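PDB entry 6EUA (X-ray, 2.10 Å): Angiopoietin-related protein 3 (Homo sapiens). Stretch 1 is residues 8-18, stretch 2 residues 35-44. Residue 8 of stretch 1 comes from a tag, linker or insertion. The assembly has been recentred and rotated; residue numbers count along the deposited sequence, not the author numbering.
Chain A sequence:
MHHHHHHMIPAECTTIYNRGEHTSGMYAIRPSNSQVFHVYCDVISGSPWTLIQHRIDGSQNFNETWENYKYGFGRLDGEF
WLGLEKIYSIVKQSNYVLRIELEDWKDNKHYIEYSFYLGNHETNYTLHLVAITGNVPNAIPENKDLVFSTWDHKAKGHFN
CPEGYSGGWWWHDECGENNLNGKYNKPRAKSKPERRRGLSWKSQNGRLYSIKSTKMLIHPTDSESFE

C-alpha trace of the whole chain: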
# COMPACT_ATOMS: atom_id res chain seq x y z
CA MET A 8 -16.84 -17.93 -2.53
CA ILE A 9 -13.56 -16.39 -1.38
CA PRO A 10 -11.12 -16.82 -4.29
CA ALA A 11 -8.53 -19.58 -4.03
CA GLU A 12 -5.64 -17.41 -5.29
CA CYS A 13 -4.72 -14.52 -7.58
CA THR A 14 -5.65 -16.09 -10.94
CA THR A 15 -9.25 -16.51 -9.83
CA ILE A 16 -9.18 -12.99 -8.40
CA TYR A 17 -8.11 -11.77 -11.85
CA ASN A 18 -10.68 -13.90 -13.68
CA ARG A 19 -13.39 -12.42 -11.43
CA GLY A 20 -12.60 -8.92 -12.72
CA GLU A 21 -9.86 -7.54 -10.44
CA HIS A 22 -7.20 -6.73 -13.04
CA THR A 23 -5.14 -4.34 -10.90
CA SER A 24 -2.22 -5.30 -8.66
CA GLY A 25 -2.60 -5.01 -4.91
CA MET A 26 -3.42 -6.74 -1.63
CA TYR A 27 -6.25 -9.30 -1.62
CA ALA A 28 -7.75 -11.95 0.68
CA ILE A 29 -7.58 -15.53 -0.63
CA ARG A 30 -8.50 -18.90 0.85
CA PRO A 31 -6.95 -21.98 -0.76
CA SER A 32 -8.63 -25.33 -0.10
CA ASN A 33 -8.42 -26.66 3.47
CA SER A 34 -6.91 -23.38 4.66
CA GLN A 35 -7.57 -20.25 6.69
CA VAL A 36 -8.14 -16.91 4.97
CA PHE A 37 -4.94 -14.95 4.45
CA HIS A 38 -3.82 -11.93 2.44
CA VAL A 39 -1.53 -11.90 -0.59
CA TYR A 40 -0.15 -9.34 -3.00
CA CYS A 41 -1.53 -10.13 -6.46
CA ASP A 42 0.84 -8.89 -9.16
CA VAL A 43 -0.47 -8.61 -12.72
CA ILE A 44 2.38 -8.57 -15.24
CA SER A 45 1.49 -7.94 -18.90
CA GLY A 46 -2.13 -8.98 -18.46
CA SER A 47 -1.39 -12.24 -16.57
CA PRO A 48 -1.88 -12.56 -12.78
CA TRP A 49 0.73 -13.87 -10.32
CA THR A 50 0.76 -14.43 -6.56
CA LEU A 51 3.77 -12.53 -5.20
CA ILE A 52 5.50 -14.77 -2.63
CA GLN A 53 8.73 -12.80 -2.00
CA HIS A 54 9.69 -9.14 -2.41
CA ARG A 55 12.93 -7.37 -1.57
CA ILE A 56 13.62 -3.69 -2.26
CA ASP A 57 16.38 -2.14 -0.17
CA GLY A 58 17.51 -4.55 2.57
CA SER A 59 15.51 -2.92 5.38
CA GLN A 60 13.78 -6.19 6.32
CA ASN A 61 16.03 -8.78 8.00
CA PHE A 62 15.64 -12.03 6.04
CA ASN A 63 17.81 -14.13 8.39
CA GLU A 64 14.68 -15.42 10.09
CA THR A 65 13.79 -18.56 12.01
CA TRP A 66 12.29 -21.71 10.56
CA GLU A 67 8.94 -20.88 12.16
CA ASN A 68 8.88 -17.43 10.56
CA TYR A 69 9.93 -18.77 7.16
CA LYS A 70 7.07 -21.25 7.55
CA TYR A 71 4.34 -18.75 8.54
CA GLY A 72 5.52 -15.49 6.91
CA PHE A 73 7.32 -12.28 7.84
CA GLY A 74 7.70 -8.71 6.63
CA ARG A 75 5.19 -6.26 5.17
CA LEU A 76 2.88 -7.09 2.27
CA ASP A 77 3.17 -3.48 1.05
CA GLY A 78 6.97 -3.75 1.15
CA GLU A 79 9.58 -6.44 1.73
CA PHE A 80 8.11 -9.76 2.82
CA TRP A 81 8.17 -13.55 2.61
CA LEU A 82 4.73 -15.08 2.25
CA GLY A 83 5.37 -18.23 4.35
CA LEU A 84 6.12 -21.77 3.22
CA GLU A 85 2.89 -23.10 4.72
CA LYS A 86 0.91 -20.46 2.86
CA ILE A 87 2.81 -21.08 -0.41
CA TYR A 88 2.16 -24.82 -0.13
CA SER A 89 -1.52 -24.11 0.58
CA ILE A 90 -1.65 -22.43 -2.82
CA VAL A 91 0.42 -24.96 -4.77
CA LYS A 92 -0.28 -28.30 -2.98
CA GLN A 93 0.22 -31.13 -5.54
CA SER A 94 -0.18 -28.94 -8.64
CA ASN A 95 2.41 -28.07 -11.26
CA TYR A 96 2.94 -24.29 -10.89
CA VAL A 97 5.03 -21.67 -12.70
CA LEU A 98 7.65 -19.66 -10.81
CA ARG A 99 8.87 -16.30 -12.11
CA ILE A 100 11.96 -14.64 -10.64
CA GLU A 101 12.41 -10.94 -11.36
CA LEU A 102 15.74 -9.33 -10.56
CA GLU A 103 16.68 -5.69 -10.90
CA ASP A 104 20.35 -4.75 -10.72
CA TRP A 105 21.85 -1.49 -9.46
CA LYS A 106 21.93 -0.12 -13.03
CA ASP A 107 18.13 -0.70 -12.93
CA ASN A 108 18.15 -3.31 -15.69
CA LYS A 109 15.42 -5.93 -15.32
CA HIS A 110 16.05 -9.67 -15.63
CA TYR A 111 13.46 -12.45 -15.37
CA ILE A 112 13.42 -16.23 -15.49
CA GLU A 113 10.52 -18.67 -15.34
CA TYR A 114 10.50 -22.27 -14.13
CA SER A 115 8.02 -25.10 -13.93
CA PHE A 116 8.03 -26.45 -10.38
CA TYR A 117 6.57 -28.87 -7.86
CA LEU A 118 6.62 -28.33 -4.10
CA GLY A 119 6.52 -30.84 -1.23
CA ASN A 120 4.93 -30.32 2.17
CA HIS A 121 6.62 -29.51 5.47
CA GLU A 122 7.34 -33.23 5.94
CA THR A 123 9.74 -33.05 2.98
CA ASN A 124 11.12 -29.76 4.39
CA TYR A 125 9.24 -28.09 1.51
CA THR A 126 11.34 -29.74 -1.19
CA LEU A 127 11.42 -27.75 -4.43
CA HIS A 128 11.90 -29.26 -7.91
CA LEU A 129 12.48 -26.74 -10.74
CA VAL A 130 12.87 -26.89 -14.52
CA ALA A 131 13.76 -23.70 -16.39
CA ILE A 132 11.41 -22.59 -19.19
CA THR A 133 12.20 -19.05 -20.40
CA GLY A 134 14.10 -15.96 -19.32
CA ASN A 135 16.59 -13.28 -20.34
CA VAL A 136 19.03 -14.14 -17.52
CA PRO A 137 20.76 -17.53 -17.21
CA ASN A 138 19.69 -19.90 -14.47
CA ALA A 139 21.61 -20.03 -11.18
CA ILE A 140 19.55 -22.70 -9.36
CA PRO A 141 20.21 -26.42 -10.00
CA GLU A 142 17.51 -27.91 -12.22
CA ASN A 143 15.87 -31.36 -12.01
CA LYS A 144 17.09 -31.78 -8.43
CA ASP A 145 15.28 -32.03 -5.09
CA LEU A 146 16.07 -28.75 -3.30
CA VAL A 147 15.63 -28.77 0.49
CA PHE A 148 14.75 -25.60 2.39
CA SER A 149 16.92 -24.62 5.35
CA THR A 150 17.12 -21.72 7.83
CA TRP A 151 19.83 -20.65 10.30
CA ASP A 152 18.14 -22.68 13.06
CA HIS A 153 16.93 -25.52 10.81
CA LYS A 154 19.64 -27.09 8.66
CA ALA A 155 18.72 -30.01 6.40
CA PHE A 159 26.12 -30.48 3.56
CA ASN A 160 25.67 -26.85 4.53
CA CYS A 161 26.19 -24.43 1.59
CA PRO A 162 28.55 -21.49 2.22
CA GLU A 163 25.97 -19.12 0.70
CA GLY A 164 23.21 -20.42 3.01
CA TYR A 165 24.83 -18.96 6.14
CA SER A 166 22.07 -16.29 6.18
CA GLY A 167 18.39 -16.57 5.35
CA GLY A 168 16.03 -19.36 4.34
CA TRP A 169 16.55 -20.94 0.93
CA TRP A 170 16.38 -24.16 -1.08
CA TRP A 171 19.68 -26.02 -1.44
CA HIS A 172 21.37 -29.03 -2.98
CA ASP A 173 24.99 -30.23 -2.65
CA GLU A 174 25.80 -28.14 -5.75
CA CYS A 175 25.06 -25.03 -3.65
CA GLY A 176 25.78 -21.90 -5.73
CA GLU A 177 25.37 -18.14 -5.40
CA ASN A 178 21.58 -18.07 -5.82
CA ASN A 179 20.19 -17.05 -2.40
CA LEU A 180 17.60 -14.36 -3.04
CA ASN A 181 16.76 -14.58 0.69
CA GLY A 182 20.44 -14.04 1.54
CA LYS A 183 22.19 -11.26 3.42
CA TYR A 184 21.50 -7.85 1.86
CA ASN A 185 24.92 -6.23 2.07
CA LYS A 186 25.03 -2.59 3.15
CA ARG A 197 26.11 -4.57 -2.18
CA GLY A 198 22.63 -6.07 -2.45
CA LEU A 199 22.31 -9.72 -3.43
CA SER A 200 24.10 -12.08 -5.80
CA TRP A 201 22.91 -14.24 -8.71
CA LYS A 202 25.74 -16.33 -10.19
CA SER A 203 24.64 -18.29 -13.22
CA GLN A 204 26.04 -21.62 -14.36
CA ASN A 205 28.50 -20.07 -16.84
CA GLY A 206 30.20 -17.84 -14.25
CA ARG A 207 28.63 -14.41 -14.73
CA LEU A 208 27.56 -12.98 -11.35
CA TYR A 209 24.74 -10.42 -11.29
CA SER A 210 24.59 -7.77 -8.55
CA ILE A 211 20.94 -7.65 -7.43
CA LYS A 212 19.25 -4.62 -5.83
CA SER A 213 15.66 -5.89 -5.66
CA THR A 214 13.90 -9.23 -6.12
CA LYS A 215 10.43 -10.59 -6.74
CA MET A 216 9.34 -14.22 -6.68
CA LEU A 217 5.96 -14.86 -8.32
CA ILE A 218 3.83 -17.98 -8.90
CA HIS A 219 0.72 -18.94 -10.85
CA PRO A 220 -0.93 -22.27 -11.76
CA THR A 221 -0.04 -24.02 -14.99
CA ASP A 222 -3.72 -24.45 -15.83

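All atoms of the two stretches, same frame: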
# COMPACT_ATOMS: atom_id res chain seq x y z
N MET A 8 -16.40 -19.30 -2.29
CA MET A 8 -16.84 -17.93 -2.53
C MET A 8 -15.68 -16.94 -2.41
O MET A 8 -15.59 -16.00 -3.20
CB MET A 8 -17.96 -17.54 -1.57
CG MET A 8 -19.27 -18.28 -1.79
SD MET A 8 -19.60 -18.70 -3.52
CE MET A 8 -20.98 -17.63 -3.87
N ILE A 9 -14.82 -17.14 -1.43
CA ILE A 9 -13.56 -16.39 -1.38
C ILE A 9 -12.58 -17.03 -2.35
O ILE A 9 -12.38 -18.25 -2.30
CB ILE A 9 -12.99 -16.35 0.04
CG1 ILE A 9 -13.92 -15.57 0.97
CG2 ILE A 9 -11.60 -15.71 0.05
CD1 ILE A 9 -13.27 -15.16 2.26
N PRO A 10 -11.98 -16.25 -3.25
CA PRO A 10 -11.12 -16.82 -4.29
C PRO A 10 -9.99 -17.65 -3.71
O PRO A 10 -9.48 -17.38 -2.62
CB PRO A 10 -10.58 -15.58 -5.02
CG PRO A 10 -11.56 -14.50 -4.71
CD PRO A 10 -12.06 -14.78 -3.33
N ALA A 11 -9.58 -18.66 -4.48
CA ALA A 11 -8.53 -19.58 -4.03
C ALA A 11 -7.15 -18.95 -4.12
O ALA A 11 -6.28 -19.24 -3.29
CB ALA A 11 -8.57 -20.87 -4.85
N GLU A 12 -6.92 -18.12 -5.13
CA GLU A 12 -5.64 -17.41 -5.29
C GLU A 12 -5.82 -16.32 -6.36
O GLU A 12 -6.94 -15.99 -6.74
CB GLU A 12 -4.50 -18.38 -5.60
CG GLU A 12 -4.75 -19.33 -6.76
CD GLU A 12 -4.64 -18.64 -8.10
OE1 GLU A 12 -5.70 -18.46 -8.72
OE2 GLU A 12 -3.53 -18.26 -8.52
N CYS A 13 -4.69 -15.77 -6.82
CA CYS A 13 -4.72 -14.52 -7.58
C CYS A 13 -5.30 -14.71 -8.99
O CYS A 13 -5.91 -13.77 -9.53
CB CYS A 13 -3.31 -13.93 -7.65
SG CYS A 13 -2.74 -13.21 -6.06
N THR A 14 -5.11 -15.87 -9.60
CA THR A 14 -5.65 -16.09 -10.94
C THR A 14 -7.17 -16.03 -10.93
O THR A 14 -7.79 -15.46 -11.84
CB THR A 14 -5.17 -17.44 -11.48
OG1 THR A 14 -3.75 -17.39 -11.68
CG2 THR A 14 -5.86 -17.81 -12.80
N THR A 15 -7.79 -16.59 -9.89
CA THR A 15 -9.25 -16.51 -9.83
C THR A 15 -9.70 -15.11 -9.42
O THR A 15 -10.79 -14.67 -9.78
CB THR A 15 -9.78 -17.56 -8.87
OG1 THR A 15 -9.83 -17.02 -7.55
CG2 THR A 15 -8.87 -18.79 -8.83
N ILE A 16 -8.89 -14.39 -8.65
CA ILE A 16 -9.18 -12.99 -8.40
C ILE A 16 -9.19 -12.21 -9.71
O ILE A 16 -10.11 -11.44 -9.99
CB ILE A 16 -8.18 -12.41 -7.38
CG1 ILE A 16 -8.57 -12.85 -5.98
CG2 ILE A 16 -8.13 -10.88 -7.47
CD1 ILE A 16 -7.56 -12.55 -4.94
N TYR A 17 -8.16 -12.42 -10.54
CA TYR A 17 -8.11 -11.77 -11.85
C TYR A 17 -9.31 -12.17 -12.70
O TYR A 17 -10.03 -11.30 -13.21
CB TYR A 17 -6.80 -12.11 -12.56
CG TYR A 17 -6.62 -11.41 -13.88
CD1 TYR A 17 -7.11 -11.98 -15.05
CD2 TYR A 17 -5.93 -10.20 -13.98
CE1 TYR A 17 -6.95 -11.36 -16.26
CE2 TYR A 17 -5.77 -9.57 -15.20
CZ TYR A 17 -6.27 -10.17 -16.34
OH TYR A 17 -6.12 -9.56 -17.57
N ASN A 18 -9.57 -13.47 -12.83
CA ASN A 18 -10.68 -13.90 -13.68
C ASN A 18 -12.03 -13.38 -13.21
O ASN A 18 -12.95 -13.27 -14.02
CB ASN A 18 -10.72 -15.43 -13.81
CG ASN A 18 -9.44 -15.99 -14.39
OD1 ASN A 18 -8.67 -15.26 -15.02
ND2 ASN A 18 -9.22 -17.29 -14.21
N GLN A 35 -7.07 -21.52 6.18
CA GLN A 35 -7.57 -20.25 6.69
C GLN A 35 -7.44 -19.15 5.63
O GLN A 35 -6.63 -19.24 4.70
CB GLN A 35 -6.78 -19.89 7.94
CG GLN A 35 -5.30 -20.27 7.76
CD GLN A 35 -4.35 -19.48 8.62
OE1 GLN A 35 -4.20 -19.75 9.81
NE2 GLN A 35 -3.66 -18.52 8.01
N VAL A 36 -8.27 -18.11 5.78
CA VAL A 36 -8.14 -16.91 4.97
C VAL A 36 -6.81 -16.24 5.28
O VAL A 36 -6.40 -16.15 6.45
CB VAL A 36 -9.30 -15.92 5.24
CG1 VAL A 36 -9.06 -14.61 4.51
CG2 VAL A 36 -10.65 -16.53 4.89
N PHE A 37 -6.11 -15.79 4.25
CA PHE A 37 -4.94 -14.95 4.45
C PHE A 37 -4.79 -14.01 3.25
O PHE A 37 -5.42 -14.20 2.21
CB PHE A 37 -3.67 -15.79 4.69
CG PHE A 37 -3.27 -16.68 3.54
CD1 PHE A 37 -2.45 -16.22 2.54
CD2 PHE A 37 -3.67 -18.01 3.52
CE1 PHE A 37 -2.06 -17.06 1.48
CE2 PHE A 37 -3.27 -18.87 2.48
CZ PHE A 37 -2.47 -18.39 1.46
N HIS A 38 -3.96 -12.99 3.43
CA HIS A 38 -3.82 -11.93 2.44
C HIS A 38 -2.55 -12.12 1.63
O HIS A 38 -1.51 -12.52 2.16
CB HIS A 38 -3.80 -10.55 3.09
CG HIS A 38 -5.11 -10.20 3.73
ND1 HIS A 38 -6.02 -9.34 3.14
CD2 HIS A 38 -5.68 -10.63 4.88
CE1 HIS A 38 -7.08 -9.25 3.92
NE2 HIS A 38 -6.90 -10.01 4.98
N VAL A 39 -2.65 -11.82 0.33
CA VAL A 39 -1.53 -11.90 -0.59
C VAL A 39 -1.46 -10.60 -1.37
O VAL A 39 -2.41 -9.83 -1.43
CB VAL A 39 -1.65 -13.10 -1.56
CG1 VAL A 39 -1.51 -14.42 -0.82
CG2 VAL A 39 -2.98 -13.03 -2.37
N TYR A 40 -0.29 -10.37 -1.97
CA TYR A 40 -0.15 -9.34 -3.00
C TYR A 40 -0.31 -10.02 -4.36
O TYR A 40 0.46 -10.93 -4.69
CB TYR A 40 1.19 -8.61 -2.90
CG TYR A 40 1.23 -7.41 -3.81
CD1 TYR A 40 1.63 -7.52 -5.13
CD2 TYR A 40 0.82 -6.16 -3.35
CE1 TYR A 40 1.63 -6.42 -5.98
CE2 TYR A 40 0.83 -5.05 -4.18
CZ TYR A 40 1.24 -5.19 -5.49
OH TYR A 40 1.23 -4.09 -6.31
N CYS A 41 -1.33 -9.62 -5.11
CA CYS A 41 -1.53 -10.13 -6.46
C CYS A 41 -0.85 -9.17 -7.42
O CYS A 41 -1.11 -7.96 -7.39
CB CYS A 41 -3.02 -10.28 -6.81
SG CYS A 41 -3.92 -11.56 -5.86
N ASP A 42 0.02 -9.70 -8.28
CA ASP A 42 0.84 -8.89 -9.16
C ASP A 42 0.54 -9.29 -10.60
O ASP A 42 0.89 -10.40 -11.03
CB ASP A 42 2.32 -9.07 -8.83
CG ASP A 42 3.18 -7.88 -9.26
OD1 ASP A 42 2.63 -6.89 -9.79
OD2 ASP A 42 4.41 -7.96 -9.05
N VAL A 43 -0.12 -8.40 -11.32
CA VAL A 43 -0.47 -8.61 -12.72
C VAL A 43 0.68 -8.07 -13.55
O VAL A 43 1.07 -6.91 -13.41
CB VAL A 43 -1.79 -7.91 -13.08
CG1 VAL A 43 -2.18 -8.16 -14.54
CG2 VAL A 43 -2.89 -8.35 -12.13
N ILE A 44 1.25 -8.93 -14.38
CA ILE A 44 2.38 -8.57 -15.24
C ILE A 44 1.97 -8.89 -16.67
O ILE A 44 1.73 -10.05 -17.01
CB ILE A 44 3.66 -9.29 -14.83
CG1 ILE A 44 3.94 -9.01 -13.35
CG2 ILE A 44 4.85 -8.85 -15.67
CD1 ILE A 44 5.01 -9.88 -12.79

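Where does stretch 2 first meet stretch 1? At Val-36, just before the strand begins. Its CG2 lies 4.0 Å from CD1 of Ile-9, whose CA-to-CB bond points toward stretch 2 and whose extended side chain (m, t) carries the methyl across. Both residues remain exposed, yet each has 32 Å² covered by the other stretch, about as much as the Tyr-17 and Val-43 pair. Phe-37 and His-38 make no contact with stretch 1.

What changes as the strand proceeds? From Val-39 the alternation of a β-strand sets the pattern: the CA-to-CB bonds of Val-39, Cys-41 and Val-43 point toward stretch 1, while those of Tyr-40 and Asp-42 point away; the latter two residues use their polar side-chain atoms in hydrogen bonds elsewhere in the structure. Val-39 is buried, and its CG2 packs 3.7 Å from SG of Cys-13, a branched apolar side chain set against sulfur.

What locks the two stretches together? The disulfide between SG of Cys-13 and SG of Cys-41, 2.0 Å long with a chi3 of -86°, close to the relaxed value for such a bond. Both cysteines are buried and in the m rotamer, and they bring the backbones to a CA-CA distance of 5.5 Å. CD1 of Ile-16, one helical turn after Cys-13, lies 3.9 Å from SG of Cys-41, adding an apolar neighbour to the bridge. The helix start is itself fastened by Glu-12, which caps it: OE2 accepts from Thr-14 N at 3.1 Å and OE1 from Thr-15 N at 3.0 Å.

How does the contact end? Val-43 places CG1 3.9 Å from CE2 of Tyr-17, approaching the ring obliquely. The t rotamer of Tyr-17 extends its broad ring to the strand although CA of Tyr-17 and CA of Val-43 are 8.3 Å apart. No hydrogen bonds cross between the stretches; one covalent bridge and apolar packing join them, burying 302 Å² in total.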